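Local coordinates for hypothetical protein (Exiguobacterium sibiricum, PDB 2HKV) that is of unknown function but probably belongs to the DinB family of helical-bundle proteins and binds a nickel ion, at the interface of chains A and B. Numbering follows the deposited sequence. Chains: chain A/B, Hypothetical protein.

Contact 1: the interface of chains A and B. Residues chain A 110-112, 115-116, 119-120; chain B 8, 11-12.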
ATOM      1  N   VAL A 110      15.421  13.612  -0.924  1.00 55.97           N
ATOM      2  CA  VAL A 110      15.326  12.167  -1.252  1.00 55.25           C
ATOM      3  C   VAL A 110      15.686  11.960  -2.705  1.00 48.99           C
ATOM      4  O   VAL A 110      15.258  12.748  -3.568  1.00 47.06           O
ATOM      5  CB  VAL A 110      13.983  11.574  -0.983  1.00 54.69           C
ATOM      6  CG1 VAL A 110      13.907  10.154  -1.582  1.00 55.98           C
ATOM      7  CG2 VAL A 110      13.755  11.514   0.498  1.00 61.93           C
ATOM      8  N   THR A 111      16.547  10.964  -2.942  1.00 43.91           N
ATOM      9  CA  THR A 111      16.968  10.577  -4.283  1.00 42.07           C
ATOM     10  C   THR A 111      16.442   9.166  -4.611  1.00 40.08           C
ATOM     11  O   THR A 111      16.480   8.285  -3.761  1.00 40.36           O
ATOM     12  CB  THR A 111      18.495  10.596  -4.401  1.00 43.88           C
ATOM     13  OG1 THR A 111      19.002  11.849  -3.878  1.00 54.66           O
ATOM     14  CG2 THR A 111      18.912  10.448  -5.855  1.00 42.57           C
ATOM     15  N   ASP A 112      15.913   8.972  -5.816  1.00 38.70           N
ATOM     16  CA  ASP A 112      15.435   7.640  -6.267  1.00 35.78           C
ATOM     17  C   ASP A 112      15.381   7.692  -7.773  1.00 36.83           C
ATOM     18  O   ASP A 112      15.361   8.778  -8.369  1.00 38.42           O
ATOM     19  CB  ASP A 112      14.058   7.315  -5.657  1.00 32.76           C
ATOM     20  CG  ASP A 112      13.699   5.801  -5.678  1.00 38.47           C
ATOM     21  OD1 ASP A 112      14.467   4.980  -6.274  1.00 41.63           O
ATOM     22  OD2 ASP A 112      12.629   5.506  -5.062  1.00 39.34           O
ATOM     23  N   THR A 115      12.042   4.587 -11.935  1.00 33.89           N
ATOM     24  CA  THR A 115      11.283   3.363 -11.608  1.00 33.92           C
ATOM     25  C   THR A 115      10.930   3.296 -10.120  1.00 34.70           C
ATOM     26  O   THR A 115       9.817   2.927  -9.732  1.00 35.07           O
ATOM     27  CB  THR A 115      12.068   2.105 -12.061  1.00 38.78           C
ATOM     28  OG1 THR A 115      12.418   2.299 -13.435  1.00 41.31           O
ATOM     29  CG2 THR A 115      11.264   0.997 -11.978  1.00 39.85           C
ATOM     30  N   GLY A 116      11.865   3.680  -9.260  1.00 35.28           N
ATOM     31  CA  GLY A 116      11.577   3.786  -7.839  1.00 32.28           C
ATOM     32  C   GLY A 116      10.503   4.790  -7.470  1.00 33.48           C
ATOM     33  O   GLY A 116       9.629   4.476  -6.680  1.00 33.17           O
ATOM     34  N   LEU A 119       7.137   3.360  -8.422  1.00 33.57           N
ATOM     35  CA  LEU A 119       6.713   2.406  -7.388  1.00 34.91           C
ATOM     36  C   LEU A 119       6.325   3.121  -6.077  1.00 36.95           C
ATOM     37  O   LEU A 119       5.334   2.722  -5.415  1.00 34.00           O
ATOM     38  CB  LEU A 119       7.788   1.348  -7.121  1.00 33.01           C
ATOM     39  CG  LEU A 119       7.557   0.345  -5.971  1.00 33.22           C
ATOM     40  CD1 LEU A 119       6.235  -0.416  -6.145  1.00 36.76           C
ATOM     41  CD2 LEU A 119       8.771  -0.604  -5.910  1.00 35.22           C
ATOM     42  N   GLU A 120       7.051   4.178  -5.677  1.00 33.10           N
ATOM     43  CA  GLU A 120       6.745   4.888  -4.445  1.00 33.92           C
ATOM     44  C   GLU A 120       5.341   5.446  -4.485  1.00 35.75           C
ATOM     45  O   GLU A 120       4.625   5.369  -3.496  1.00 33.61           O
ATOM     46  CB  GLU A 120       7.760   6.008  -4.207  1.00 37.08           C
ATOM     47  CG  GLU A 120       7.662   6.756  -2.860  1.00 36.76           C
ATOM     48  CD  GLU A 120       6.463   7.718  -2.769  1.00 44.10           C
ATOM     49  OE1 GLU A 120       6.055   8.249  -3.820  1.00 44.28           O
ATOM     50  OE2 GLU A 120       5.925   7.972  -1.665  1.00 47.05           O
TER
ATOM     51  N   ALA B   8      14.130  -1.225  -7.226  1.00 31.92           N
ATOM     52  CA  ALA B   8      13.001  -0.440  -6.688  1.00 29.64           C
ATOM     53  C   ALA B   8      12.205  -1.268  -5.692  1.00 32.12           C
ATOM     54  O   ALA B   8      11.868  -0.825  -4.589  1.00 31.34           O
ATOM     55  CB  ALA B   8      12.132  -0.050  -7.776  1.00 32.93           C
ATOM     56  N   ARG B  11      14.205  -1.879  -2.504  1.00 33.40           N
ATOM     57  CA  ARG B  11      14.197  -0.625  -1.693  1.00 33.60           C
ATOM     58  C   ARG B  11      12.876  -0.436  -0.928  1.00 35.63           C
ATOM     59  O   ARG B  11      12.858  -0.298   0.297  1.00 34.35           O
ATOM     60  CB  ARG B  11      14.488   0.566  -2.596  1.00 33.78           C
ATOM     61  CG  ARG B  11      14.395   1.927  -1.920  1.00 36.41           C
ATOM     62  CD  ARG B  11      14.939   3.029  -2.772  1.00 39.18           C
ATOM     63  NE  ARG B  11      14.728   4.348  -2.151  1.00 37.43           N
ATOM     64  CZ  ARG B  11      15.375   5.457  -2.520  1.00 44.07           C
ATOM     65  NH1 ARG B  11      16.247   5.430  -3.482  1.00 41.79           N
ATOM     66  NH2 ARG B  11      15.134   6.607  -1.879  1.00 40.35           N
ATOM     67  N   HIS B  12      11.781  -0.409  -1.676  1.00 32.90           N
ATOM     68  CA  HIS B  12      10.477  -0.051  -1.148  1.00 32.20           C
ATOM     69  C   HIS B  12       9.847  -1.168  -0.363  1.00 34.13           C
ATOM     70  O   HIS B  12       9.221  -0.925   0.691  1.00 34.57           O
ATOM     71  CB  HIS B  12       9.579   0.524  -2.278  1.00 33.62           C
ATOM     72  CG  HIS B  12      10.060   1.849  -2.780  1.00 36.66           C
ATOM     73  ND1 HIS B  12       9.787   3.040  -2.111  1.00 36.36           N
ATOM     74  CD2 HIS B  12      10.852   2.180  -3.826  1.00 37.73           C
ATOM     75  CE1 HIS B  12      10.416   4.028  -2.725  1.00 36.24           C
ATOM     76  NE2 HIS B  12      11.083   3.542  -3.752  1.00 37.97           N
TER
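B:Arg11 and B:His12, neighbours on helix 4-26 of one DinB-family helical bundle, reach across to the loop and first turns of helix 114-138 of the other, where A:Thr111 and A:Asp112 receive them. The tight part is polar. B:Arg11 runs out extended, its CG anti to the backbone N (chi1 175°), and this length carries the guanidinium to the loop. There NH1 and NH2 grip one acceptor end-on: the main-chain oxygen A:Thr111 O lies 2.9 Å from B:Arg11 NH1, which sits on a carbonyl lone pair, while NH2 bonds from a position tilted off the carbonyl plane. Because the acceptor is backbone, threonine's side chain is not what is read. At the same loop the methyl A:Val110 CG1 brushes B:Arg11 NH2 at 3.8 Å. A:Asp112 lays its carboxylate over one face of the guanidinium, the planes 17° apart, with its OD1 3.3 Å from B:Arg11 NH1 in a salt bridge by stacking rather than edge to edge. The other oxygen turns to the histidine: B:His12 NE2 donates to A:Asp112 OD2 at 2.8 Å, fairly straight (159° at H), in the ring plane and onto the syn lone pair. Bond and stack together should fix the rotation of the carboxylate, and the negative charge would probably favour a protonated imidazole. An alanine in place of B:Arg11 would probably leave A:Thr111 O without its two donors and A:Asp112 without its stacked positive mate. The looser side is mostly apolar. A:Glu120 offers its methylene, CB lying 3.6 Å from B:His12 CE1, while its carboxylate stays clear of the ring, OE2 being 6.3 Å from B:His12 ND1. Away from it, a turn back on helix 4-26, B:Ala8 CB rests 3.9 Å from A:Gly116 CA, two small residues that let the helices come close, and A:Leu119 CD2 lies against B:Ala8 and the CB of B:His12.

Contact 2: the interface of chains A and B. Residues chain A 8-9, 12, 119, 123; chain B 8-9, 12, 119, 123.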
ATOM      1  N   ALA A   8       2.756  -4.065 -15.142  1.00 31.92           N
ATOM      2  CA  ALA A   8       2.421  -4.392 -13.741  1.00 29.64           C
ATOM      3  C   ALA A   8       1.915  -3.156 -13.013  1.00 32.12           C
ATOM      4  O   ALA A   8       0.894  -3.173 -12.317  1.00 31.34           O
ATOM      5  CB  ALA A   8       3.605  -4.880 -13.070  1.00 32.93           C
ATOM      6  N   LEU A   9       2.635  -2.050 -13.195  1.00 32.98           N
ATOM      7  CA  LEU A   9       2.199  -0.810 -12.583  1.00 32.90           C
ATOM      8  C   LEU A   9       0.848  -0.344 -13.128  1.00 32.49           C
ATOM      9  O   LEU A   9       0.020   0.076 -12.341  1.00 33.64           O
ATOM     10  CB  LEU A   9       3.250   0.291 -12.659  1.00 33.01           C
ATOM     11  CG  LEU A   9       4.432   0.226 -11.695  1.00 39.60           C
ATOM     12  CD1 LEU A   9       5.556   1.227 -12.095  1.00 35.21           C
ATOM     13  CD2 LEU A   9       3.954   0.382 -10.242  1.00 35.15           C
ATOM     14  N   HIS A  12      -1.876  -2.694 -11.445  1.00 32.90           N
ATOM     15  CA  HIS A  12      -2.055  -2.587 -10.008  1.00 32.20           C
ATOM     16  C   HIS A  12      -2.350  -1.180  -9.567  1.00 34.13           C
ATOM     17  O   HIS A  12      -3.195  -0.963  -8.674  1.00 34.57           O
ATOM     18  CB  HIS A  12      -0.863  -3.254  -9.267  1.00 33.62           C
ATOM     19  CG  HIS A  12      -0.832  -4.740  -9.445  1.00 36.66           C
ATOM     20  ND1 HIS A  12      -1.633  -5.594  -8.690  1.00 36.36           N
ATOM     21  CD2 HIS A  12      -0.170  -5.527 -10.324  1.00 37.73           C
ATOM     22  CE1 HIS A  12      -1.468  -6.831  -9.128  1.00 36.24           C
ATOM     23  NE2 HIS A  12      -0.607  -6.824 -10.126  1.00 37.97           N
ATOM     24  N   LEU A 119       7.137   3.360  -8.422  1.00 33.57           N
ATOM     25  CA  LEU A 119       6.713   2.406  -7.388  1.00 34.91           C
ATOM     26  C   LEU A 119       6.325   3.121  -6.077  1.00 36.95           C
ATOM     27  O   LEU A 119       5.334   2.722  -5.415  1.00 34.00           O
ATOM     28  CB  LEU A 119       7.788   1.348  -7.121  1.00 33.01           C
ATOM     29  CG  LEU A 119       7.557   0.345  -5.971  1.00 33.22           C
ATOM     30  CD1 LEU A 119       6.235  -0.416  -6.145  1.00 36.76           C
ATOM     31  CD2 LEU A 119       8.771  -0.604  -5.910  1.00 35.22           C
ATOM     32  N   VAL A 123       2.731   2.462  -3.901  1.00 32.49           N
ATOM     33  CA  VAL A 123       2.585   2.030  -2.523  1.00 33.88           C
ATOM     34  C   VAL A 123       2.029   3.129  -1.640  1.00 33.73           C
ATOM     35  O   VAL A 123       1.321   2.841  -0.694  1.00 33.80           O
ATOM     36  CB  VAL A 123       3.914   1.427  -1.919  1.00 36.37           C
ATOM     37  CG1 VAL A 123       4.329   0.198  -2.726  1.00 34.99           C
ATOM     38  CG2 VAL A 123       5.061   2.435  -1.851  1.00 32.77           C
TER
ATOM     39  N   ALA B   8      14.130  -1.225  -7.226  1.00 31.92           N
ATOM     40  CA  ALA B   8      13.001  -0.440  -6.688  1.00 29.64           C
ATOM     41  C   ALA B   8      12.205  -1.268  -5.692  1.00 32.12           C
ATOM     42  O   ALA B   8      11.868  -0.825  -4.589  1.00 31.34           O
ATOM     43  CB  ALA B   8      12.132  -0.050  -7.776  1.00 32.93           C
ATOM     44  N   LEU B   9      11.916  -2.509  -6.080  1.00 32.98           N
ATOM     45  CA  LEU B   9      11.206  -3.390  -5.174  1.00 32.90           C
ATOM     46  C   LEU B   9      12.013  -3.685  -3.909  1.00 32.49           C
ATOM     47  O   LEU B   9      11.437  -3.665  -2.837  1.00 33.64           O
ATOM     48  CB  LEU B   9      10.721  -4.668  -5.847  1.00 33.01           C
ATOM     49  CG  LEU B   9       9.486  -4.586  -6.742  1.00 39.60           C
ATOM     50  CD1 LEU B   9       9.302  -5.882  -7.586  1.00 35.21           C
ATOM     51  CD2 LEU B   9       8.245  -4.203  -5.918  1.00 35.15           C
ATOM     52  N   HIS B  12      11.781  -0.409  -1.676  1.00 32.90           N
ATOM     53  CA  HIS B  12      10.477  -0.051  -1.148  1.00 32.20           C
ATOM     54  C   HIS B  12       9.847  -1.168  -0.363  1.00 34.13           C
ATOM     55  O   HIS B  12       9.221  -0.925   0.691  1.00 34.57           O
ATOM     56  CB  HIS B  12       9.579   0.524  -2.278  1.00 33.62           C
ATOM     57  CG  HIS B  12      10.060   1.849  -2.780  1.00 36.66           C
ATOM     58  ND1 HIS B  12       9.787   3.040  -2.111  1.00 36.36           N
ATOM     59  CD2 HIS B  12      10.852   2.180  -3.826  1.00 37.73           C
ATOM     60  CE1 HIS B  12      10.416   4.028  -2.725  1.00 36.24           C
ATOM     61  NE2 HIS B  12      11.083   3.542  -3.752  1.00 37.97           N
ATOM     62  N   LEU B 119       4.950  -7.147  -7.589  1.00 33.57           N
ATOM     63  CA  LEU B 119       4.326  -5.864  -7.235  1.00 34.91           C
ATOM     64  C   LEU B 119       3.067  -6.063  -6.364  1.00 36.95           C
ATOM     65  O   LEU B 119       2.836  -5.282  -5.408  1.00 34.00           O
ATOM     66  CB  LEU B 119       3.989  -5.038  -8.479  1.00 33.01           C
ATOM     67  CG  LEU B 119       3.210  -3.718  -8.292  1.00 33.22           C
ATOM     68  CD1 LEU B 119       3.934  -2.770  -7.326  1.00 36.76           C
ATOM     69  CD2 LEU B 119       2.999  -3.083  -9.681  1.00 35.22           C
ATOM     70  N   VAL B 123       2.265  -4.028  -2.718  1.00 32.49           N
ATOM     71  CA  VAL B 123       1.124  -3.192  -2.391  1.00 33.88           C
ATOM     72  C   VAL B 123       0.229  -3.836  -1.351  1.00 33.73           C
ATOM     73  O   VAL B 123      -0.374  -3.137  -0.560  1.00 33.80           O
ATOM     74  CB  VAL B 123       0.299  -2.747  -3.661  1.00 36.37           C
ATOM     75  CG1 VAL B 123       1.194  -1.928  -4.590  1.00 34.99           C
ATOM     76  CG2 VAL B 123      -0.329  -3.917  -4.417  1.00 32.77           C
TER
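This is an apolar helix-to-helix interface on the two-fold axis, where helices 4-26 and 114-138 of both chains meet and help hold the two copies together in the deposited assembly. At its centre A:Leu119 and B:Leu119 lie alongside each other, pointing opposite ways, and their CD1 methyls come within 3.5 Å, A:Leu119 CD1 against B:Leu119 CD1, tighter than usual for two carbons. The branching of leucine suits the place: CD1 meets its twin while CD2 is left to address the opposite helix 4-26. Each CG stands anti to the backbone N (chi1 174°), which carries the fork away from its own helix toward the partner. The second branch, B:Leu119 CD2, is received by A:Leu9, A:Ala8 and A:His12. A:Leu9 comes in roughly perpendicular to B:Leu119 and touches it methyl to methyl, A:Leu9 CD2 lying 3.6 Å from B:Leu119 CD2. A:Ala8 CB flanks the same methyl, and the small side chain lets the leucine approach the main chain, so that B:Leu119 CD2 lies 3.4 Å from A:Ala8 O. A:His12 runs antiparallel to the leucine and lends carbon: its CB is 3.9 Å from B:Leu119 CD2, and CB and the near ring carbons, rather than a ring nitrogen, do the packing. One turn farther along helix 114-138, the valines face each other more loosely, A:Val123 CG1 standing 4.2 Å from B:Val123 CG1; their short branched side chains suit the close approach of the helices. No polar atom bonds across this patch, which therefore relies on shape and on burial of hydrocarbon to join the two subunits, probably as a dimer.

The C-alpha centres of contact 1 and contact 2 lie about 9 Å apart, and the two share A:Leu119, B:Ala8 and B:His12, so they are adjoining stretches of one interface built from helices 4-26 and 114-138 and, in contact 1, the loop before the latter. Contact 2 straddles the two-fold axis, where A:Leu119 and A:Val123 meet their own copies, whereas contact 1 lies to one side and recurs with the chains exchanged. An apolar centre is flanked by two polar clusters, which would probably set the register of the helices while the centre supplies hydrophobic burial. The structure alone does not show that this pairing persists in solution.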